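Local coordinates for protein pyruvate kinase (Cryptosporidium parvum, PDB 4DRS) that probably catalyses the last step of glycolysis, the transfer of phosphate from phosphoenolpyruvate to ADP that yields pyruvate and ATP, at residues Asn57-Glu60 with Ser61-Leu65; Pro457-Ala460 with Arg461-Ile465. One frame throughout, in Å; residues are numbered along the deposited sequence.

Contact 1. Residues Asn57-Glu60 with Ser61-Leu65; sequences NNVE and SLIGL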
loop_
_atom_site.group_PDB
_atom_site.type_symbol
_atom_site.label_atom_id
_atom_site.label_comp_id
_atom_site.label_asym_id
_atom_site.label_seq_id
_atom_site.Cartn_x
_atom_site.Cartn_y
_atom_site.Cartn_z
ATOM N N ASN A 57 6.193 41.880 -29.468
ATOM C CA ASN A 57 6.947 41.497 -30.651
ATOM C C ASN A 57 8.401 41.990 -30.690
ATOM O O ASN A 57 9.219 41.464 -31.457
ATOM C CB ASN A 57 6.215 41.979 -31.906
ATOM C CG ASN A 57 6.829 41.435 -33.175
ATOM O OD1 ASN A 57 7.125 40.249 -33.267
ATOM N ND2 ASN A 57 7.037 42.300 -34.155
ATOM N N ASN A 58 8.720 42.998 -29.882
ATOM C CA ASN A 58 10.055 43.592 -29.895
ATOM C C ASN A 58 11.037 42.895 -28.948
ATOM O O ASN A 58 10.624 42.210 -28.009
ATOM C CB ASN A 58 9.987 45.100 -29.612
ATOM C CG ASN A 58 9.518 45.414 -28.204
ATOM O OD1 ASN A 58 8.420 45.032 -27.793
ATOM N ND2 ASN A 58 10.349 46.128 -27.457
ATOM N N VAL A 59 12.332 43.085 -29.216
ATOM C CA VAL A 59 13.426 42.453 -28.473
ATOM C C VAL A 59 13.322 42.674 -26.961
ATOM O O VAL A 59 13.422 41.725 -26.180
ATOM C CB VAL A 59 14.809 42.941 -28.978
ATOM C CG1 VAL A 59 15.938 42.379 -28.124
ATOM C CG2 VAL A 59 15.017 42.556 -30.434
ATOM N N GLU A 60 13.119 43.926 -26.563
ATOM C CA GLU A 60 13.017 44.288 -25.153
ATOM C C GLU A 60 11.927 43.490 -24.432
ATOM O O GLU A 60 12.166 42.957 -23.345
ATOM C CB GLU A 60 12.783 45.795 -24.999
ATOM C CG GLU A 60 12.990 46.321 -23.583
ATOM C CD GLU A 60 14.386 46.047 -23.042
ATOM O OE1 GLU A 60 15.380 46.335 -23.750
ATOM O OE2 GLU A 60 14.490 45.545 -21.899
ATOM N N SER A 61 10.746 43.408 -25.044
ATOM C CA SER A 61 9.630 42.646 -24.481
ATOM C C SER A 61 9.925 41.151 -24.405
ATOM O O SER A 61 9.549 40.484 -23.438
ATOM C CB SER A 61 8.357 42.858 -25.295
ATOM O OG SER A 61 7.910 44.192 -25.198
ATOM N N LEU A 62 10.590 40.630 -25.432
ATOM C CA LEU A 62 10.923 39.213 -25.482
ATOM C C LEU A 62 11.947 38.822 -24.410
ATOM O O LEU A 62 11.823 37.770 -23.789
ATOM C CB LEU A 62 11.375 38.817 -26.891
ATOM C CG LEU A 62 10.229 38.752 -27.911
ATOM C CD1 LEU A 62 10.739 38.866 -29.338
ATOM C CD2 LEU A 62 9.407 37.484 -27.731
ATOM N N ILE A 63 12.934 39.686 -24.187
ATOM C CA ILE A 63 13.885 39.520 -23.092
ATOM C C ILE A 63 13.129 39.464 -21.765
ATOM O O ILE A 63 13.372 38.573 -20.937
ATOM C CB ILE A 63 14.924 40.661 -23.070
ATOM C CG1 ILE A 63 15.899 40.522 -24.242
ATOM C CG2 ILE A 63 15.683 40.687 -21.750
ATOM C CD1 ILE A 63 16.787 41.731 -24.440
ATOM N N GLY A 64 12.203 40.406 -21.580
ATOM C CA GLY A 64 11.343 40.433 -20.405
ATOM C C GLY A 64 10.615 39.115 -20.197
ATOM O O GLY A 64 10.604 38.581 -19.089
ATOM N N LEU A 65 10.030 38.585 -21.272
ATOM C CA LEU A 65 9.318 37.309 -21.222
ATOM C C LEU A 65 10.207 36.140 -20.798
ATOM O O LEU A 65 9.764 35.262 -20.049
ATOM C CB LEU A 65 8.639 37.003 -22.559
ATOM C CG LEU A 65 7.464 37.896 -22.964
ATOM C CD1 LEU A 65 7.049 37.579 -24.395
ATOM C CD2 LEU A 65 6.286 37.747 -22.012
#
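An N-cap opens helix 59-68, the first helix of the pyruvate kinase barrel, and Asn58 fills that position. Its OD1 takes a hydrogen bond from Ser61 OG at 2.8 Å. The hydroxyl approaches tilted from the plane of the side-chain carbonyl. Asn58 CG sits between the backbone N and the carbonyl carbon (chi1 66°), which folds the amide back over the first turn. Ser61 OG, beside its own backbone N (chi1 -66°), points back to the amide oxygen.

Asn58 also gives its backbone O to Leu62 N at 3.0 Å. The i to i+4 ladder continues with Ile63 N to Val59 O at 2.9 Å, nearly straight at 168°, and Gly64 N to Glu60 O. Leu62 lays its CD1 beside two carbonyl oxygens, those of Asn57 and Asn58, at 3.7 and 3.6 Å.

On another side of the helix, Val59 CG1 meets Ile63 CD1 at 3.8 Å, one turn apart, with the two side chains crossing at a slant. Both also touch helix 82-97, Val59 on Glu94 and Ile63 on Ala95. Asn57 turns elsewhere: its OD1 is hydrogen-bonded to Thr88 of helix 82-97. The whole is a helix N terminus with an asparagine at the N-cap, tied side chain to side chain to the serine three residues on, in the first beta-alpha-beta unit of a TIM barrel, between strands 47-51 and 72-76.

Contact 2. Residues Pro457-Ala460 with Arg461-Ile465; sequences PEVA and RGLKI. With SO4 (sulfate ion), chain D.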
loop_
_atom_site.group_PDB
_atom_site.type_symbol
_atom_site.label_atom_id
_atom_site.label_comp_id
_atom_site.label_asym_id
_atom_site.label_seq_id
_atom_site.Cartn_x
_atom_site.Cartn_y
_atom_site.Cartn_z
ATOM N N PRO A 457 22.709 22.580 -29.839
ATOM C CA PRO A 457 21.701 23.555 -29.396
ATOM C C PRO A 457 20.260 23.148 -29.736
ATOM O O PRO A 457 19.340 23.475 -28.980
ATOM C CB PRO A 457 22.101 24.841 -30.132
ATOM C CG PRO A 457 23.556 24.670 -30.436
ATOM C CD PRO A 457 23.736 23.201 -30.701
ATOM N N GLU A 458 20.065 22.434 -30.842
ATOM C CA GLU A 458 18.717 21.997 -31.240
ATOM C C GLU A 458 18.112 21.041 -30.208
ATOM O O GLU A 458 16.926 21.124 -29.899
ATOM C CB GLU A 458 18.684 21.416 -32.674
ATOM C CG GLU A 458 19.360 20.064 -32.885
ATOM C CD GLU A 458 18.456 18.857 -32.599
ATOM O OE1 GLU A 458 17.234 19.025 -32.350
ATOM O OE2 GLU A 458 18.978 17.717 -32.630
ATOM N N VAL A 459 18.948 20.152 -29.669
ATOM C CA VAL A 459 18.543 19.223 -28.612
ATOM C C VAL A 459 18.058 19.986 -27.378
ATOM O O VAL A 459 17.011 19.663 -26.819
ATOM C CB VAL A 459 19.683 18.240 -28.249
ATOM C CG1 VAL A 459 19.378 17.479 -26.961
ATOM C CG2 VAL A 459 19.928 17.268 -29.397
ATOM N N ALA A 460 18.807 21.007 -26.975
ATOM C CA ALA A 460 18.417 21.842 -25.842
ATOM C C ALA A 460 17.049 22.519 -26.048
ATOM O O ALA A 460 16.213 22.520 -25.144
ATOM C CB ALA A 460 19.497 22.870 -25.541
ATOM N N ARG A 461 16.815 23.076 -27.234
ATOM C CA ARG A 461 15.536 23.729 -27.526
ATOM C C ARG A 461 14.388 22.728 -27.528
ATOM O O ARG A 461 13.275 23.049 -27.106
ATOM C CB ARG A 461 15.566 24.444 -28.872
ATOM C CG ARG A 461 16.510 25.626 -28.963
ATOM C CD ARG A 461 16.511 26.173 -30.378
ATOM N NE ARG A 461 17.880 26.308 -30.847
ATOM C CZ ARG A 461 18.387 25.727 -31.926
ATOM N NH1 ARG A 461 17.645 24.973 -32.722
ATOM N NH2 ARG A 461 19.657 25.931 -32.215
ATOM N N GLY A 462 14.666 21.522 -28.017
ATOM C CA GLY A 462 13.673 20.464 -28.062
ATOM C C GLY A 462 13.199 20.089 -26.674
ATOM O O GLY A 462 12.037 19.724 -26.483
ATOM N N LEU A 463 14.100 20.203 -25.700
ATOM C CA LEU A 463 13.815 19.821 -24.320
ATOM C C LEU A 463 13.025 20.873 -23.537
ATOM O O LEU A 463 12.714 20.673 -22.357
ATOM C CB LEU A 463 15.114 19.486 -23.584
ATOM C CG LEU A 463 15.786 18.145 -23.897
ATOM C CD1 LEU A 463 17.183 18.113 -23.301
ATOM C CD2 LEU A 463 14.964 16.958 -23.401
ATOM N N LYS A 464 12.689 21.980 -24.190
ATOM C CA LYS A 464 12.006 23.075 -23.513
ATOM C C LYS A 464 10.525 22.805 -23.263
ATOM O O LYS A 464 9.838 23.633 -22.668
ATOM C CB LYS A 464 12.229 24.405 -24.238
ATOM C CG LYS A 464 13.681 24.887 -24.243
ATOM C CD LYS A 464 14.422 24.610 -22.937
ATOM C CE LYS A 464 13.927 25.469 -21.779
ATOM N NZ LYS A 464 14.236 24.830 -20.462
ATOM N N ILE A 465 10.045 21.646 -23.711
ATOM C CA ILE A 465 8.682 21.208 -23.411
ATOM C C ILE A 465 8.636 20.050 -22.398
ATOM O O ILE A 465 7.558 19.550 -22.064
ATOM C CB ILE A 465 7.897 20.819 -24.682
ATOM C CG1 ILE A 465 8.705 19.829 -25.532
ATOM C CG2 ILE A 465 7.487 22.068 -25.461
ATOM C CD1 ILE A 465 7.855 18.998 -26.473
HETATM S S SO4 D . 17.229 26.762 -19.304
HETATM O O1 SO4 D . 18.611 27.071 -18.875
HETATM O O2 SO4 D . 16.373 26.522 -18.120
HETATM O O3 SO4 D . 16.705 27.929 -20.058
HETATM O O4 SO4 D . 17.252 25.551 -20.160
#
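Arg461 folds back along helix 457-462, a short helix of the alpha/beta domain that links strands 449-454 and 469-473 in a beta-alpha-beta unit. Its CB lies 3.7 Å from Glu458 O. CG, anti to the carbonyl carbon (chi1 -66°), heads back toward the helix start and passes Pro457 O at 3.6 Å. CD and NE continue past the same oxygen. The chain bends at chi3, and the guanidinium then lies flat against the first turn. Pro457 O and Glu458 CA sit over one of its faces, both offset toward the rim. At the tip the two nitrogens part: NH2 reaches Pro457 CB at 3.4 Å, and NH1 reaches Glu458 CA at 3.5 Å. NH1 also forms a salt bridge with Asp231, and NH2 a hydrogen bond with a glycerol. The Glu458 carboxylate is not a partner, since its OE1 stays 6.0 Å from Arg461 NH1.

In the backbone, Pro457 O accepts Arg461 N and Glu458 O accepts Gly462 N. The bonds to Leu463 N are more bent: it bonds Val459 O at an angle of only 135°, with a second, weak bond to Ala460 O. Val459 CG1 and Leu463 CD1 approach loosely.

Lys464 passes Ala460 O, with CD 3.5 Å away, and bends at chi2 and chi3 toward a sulfate, probably from the crystallisation liquor. Lys470 NZ and the backbone N atoms of Thr103 and Thr471 also bind this ion. Lys464 NZ donates to sulfate O4 at 3.1 Å.

Both contacts are local and close only a turn or so of helix each. Going from the N terminus, contact 1 comes first, at the start of helix 59-68, on the connection from strand 47-51 to strand 72-76 of the barrel. Contact 2 follows nearly 400 residues later, on helix 457-462, between strands 449-454 and 469-473 of the alpha/beta domain. They stand in series, neither nested nor crossed. The centres of contact 1 and contact 2 are about 20 Å apart. The nearest atoms of contacts 1 and 2 are about 11 Å apart. Residues 57-65 lie against barrel helices 82-97 and 371-386. Residues 457-465 pack on their own domain's sheet and also meet barrel-family residues Thr103 and Asp231, joining the two domains.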